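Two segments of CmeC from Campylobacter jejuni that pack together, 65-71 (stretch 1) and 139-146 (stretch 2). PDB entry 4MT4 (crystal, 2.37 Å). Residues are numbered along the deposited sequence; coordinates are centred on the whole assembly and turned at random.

Stretch 1, residues 65-71: IHMEQAA
Stretch 2, residues 139-146: SGFKASEY

Both stretches are helical throughout, and each helix extends beyond its stretch at both ends. They run antiparallel at 168°, with axes 8.5 Å apart at closest approach. Two CA pairs set the register, Met 67 with Ser 144 and Ala 70 with Phe 141, each 4.9 Å apart. Such close backbones suit the small side chains of Ala 70 and Ser 144, which point toward the opposing helix. No hydrogen bond crosses the interface; the contact is by packing.

Ile 65 (m, t) does not touch stretch 2. The CA-to-CB bond of His 66 (m, chi2 -26°) points sideways, and its ND1 donates to Gln 69 OE1 at 3.0 Å. Met 67 (t, t, p) lies buried along Phe 141, Ser 144 and Glu 145. Its CG is 3.9 Å from Phe 141 CE1, and its SD is 3.7 Å from Glu 145 CG (Glu 145: m, t, -49°). Glu 68 (m, t, -56°) points away. Ala 70 CB sits 3.8 Å from Phe 141 CA and 3.5 Å from Ser 144 OG. Ser 144 (p) turns its hydroxyl back to its own helix: OG donates to Phe 141 O at a very short 2.4 Å. Ala 71 CB meets Phe 141 CE1 at 3.8 Å. The Phe 141 ring (t, chi2 72°) presents its edge to Met 67 O, 3.7 Å from CD1.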

# COMPACT_ATOMS: atom_id res chain seq x y z
N ILE B 65 18.44 -0.38 8.94
CA ILE B 65 18.20 0.71 9.88
C ILE B 65 17.06 0.37 10.83
O ILE B 65 17.13 0.64 12.03
CB ILE B 65 17.89 2.02 9.14
CG1 ILE B 65 19.10 2.45 8.30
CG2 ILE B 65 17.52 3.13 10.12
CD1 ILE B 65 18.82 3.62 7.38
N HIS B 66 16.00 -0.24 10.28
CA HIS B 66 14.86 -0.68 11.08
C HIS B 66 15.31 -1.65 12.17
O HIS B 66 14.76 -1.65 13.27
CB HIS B 66 13.81 -1.34 10.19
CG HIS B 66 13.10 -0.38 9.27
ND1 HIS B 66 12.97 0.96 9.56
CD2 HIS B 66 12.50 -0.57 8.08
CE1 HIS B 66 12.31 1.56 8.58
NE2 HIS B 66 12.01 0.65 7.67
N MET B 67 16.31 -2.47 11.85
CA MET B 67 16.88 -3.41 12.80
C MET B 67 17.64 -2.68 13.90
O MET B 67 17.55 -3.03 15.08
CB MET B 67 17.79 -4.40 12.08
CG MET B 67 18.49 -5.40 12.99
SD MET B 67 19.49 -6.57 12.06
CE MET B 67 20.54 -5.46 11.12
N GLU B 68 18.40 -1.65 13.51
CA GLU B 68 19.16 -0.85 14.45
C GLU B 68 18.24 -0.04 15.35
O GLU B 68 18.54 0.19 16.52
CB GLU B 68 20.12 0.08 13.71
CG GLU B 68 21.26 -0.64 12.99
CD GLU B 68 22.17 0.32 12.25
OE1 GLU B 68 21.68 1.09 11.40
OE2 GLU B 68 23.39 0.30 12.52
N GLN B 69 17.11 0.39 14.80
CA GLN B 69 16.10 1.12 15.56
C GLN B 69 15.48 0.23 16.63
O GLN B 69 15.23 0.67 17.75
CB GLN B 69 15.02 1.67 14.63
CG GLN B 69 15.48 2.80 13.73
CD GLN B 69 14.49 3.11 12.62
OE1 GLN B 69 13.72 2.25 12.20
NE2 GLN B 69 14.50 4.35 12.15
N ALA B 70 15.25 -1.03 16.27
CA ALA B 70 14.69 -2.00 17.21
C ALA B 70 15.68 -2.30 18.33
O ALA B 70 15.29 -2.53 19.47
CB ALA B 70 14.31 -3.28 16.48
N ALA B 71 16.96 -2.29 17.99
CA ALA B 71 18.01 -2.51 18.97
C ALA B 71 18.11 -1.34 19.93
O ALA B 71 18.42 -1.51 21.11
CB ALA B 71 19.35 -2.74 18.28
N SER B 139 11.78 -9.41 21.47
CA SER B 139 11.11 -10.14 20.40
C SER B 139 10.91 -9.24 19.19
O SER B 139 10.89 -9.71 18.05
CB SER B 139 9.77 -10.69 20.89
OG SER B 139 9.95 -11.58 21.98
N GLY B 140 10.75 -7.95 19.44
CA GLY B 140 10.62 -6.97 18.38
C GLY B 140 11.92 -6.83 17.60
O GLY B 140 11.91 -6.64 16.39
N PHE B 141 13.04 -6.92 18.32
CA PHE B 141 14.35 -6.84 17.69
C PHE B 141 14.64 -8.09 16.87
O PHE B 141 15.14 -8.00 15.75
CB PHE B 141 15.45 -6.66 18.75
CG PHE B 141 16.84 -6.88 18.21
CD1 PHE B 141 17.42 -5.95 17.36
CD2 PHE B 141 17.55 -8.02 18.55
CE1 PHE B 141 18.69 -6.16 16.86
CE2 PHE B 141 18.83 -8.23 18.05
CZ PHE B 141 19.40 -7.29 17.21
N LYS B 142 14.31 -9.25 17.43
CA LYS B 142 14.49 -10.52 16.72
C LYS B 142 13.64 -10.56 15.46
O LYS B 142 14.03 -11.15 14.45
CB LYS B 142 14.13 -11.70 17.63
CG LYS B 142 15.16 -11.99 18.72
CD LYS B 142 14.84 -13.28 19.45
CE LYS B 142 15.92 -13.63 20.46
NZ LYS B 142 15.65 -14.94 21.13
N ALA B 143 12.47 -9.94 15.52
CA ALA B 143 11.58 -9.85 14.37
C ALA B 143 12.18 -8.95 13.30
O ALA B 143 12.02 -9.20 12.11
CB ALA B 143 10.21 -9.35 14.79
N SER B 144 12.87 -7.90 13.74
CA SER B 144 13.52 -6.97 12.82
C SER B 144 14.70 -7.63 12.12
O SER B 144 15.04 -7.28 10.99
CB SER B 144 13.98 -5.71 13.56
OG SER B 144 15.02 -6.00 14.47
N GLU B 145 15.33 -8.58 12.80
CA GLU B 145 16.44 -9.33 12.22
C GLU B 145 15.93 -10.27 11.12
O GLU B 145 16.54 -10.37 10.05
CB GLU B 145 17.18 -10.13 13.29
CG GLU B 145 18.06 -9.29 14.20
CD GLU B 145 18.85 -10.14 15.18
OE1 GLU B 145 18.25 -11.02 15.84
OE2 GLU B 145 20.07 -9.93 15.29
N TYR B 146 14.82 -10.94 11.40
CA TYR B 146 14.20 -11.83 10.43
C TYR B 146 13.61 -11.03 9.26
O TYR B 146 13.58 -11.51 8.13
CB TYR B 146 13.11 -12.67 11.09
CG TYR B 146 13.64 -13.66 12.11
CD1 TYR B 146 14.86 -14.30 11.91
CD2 TYR B 146 12.92 -13.96 13.26
CE1 TYR B 146 15.34 -15.21 12.84
CE2 TYR B 146 13.39 -14.87 14.18
CZ TYR B 146 14.60 -15.49 13.97
OH TYR B 146 15.08 -16.39 14.89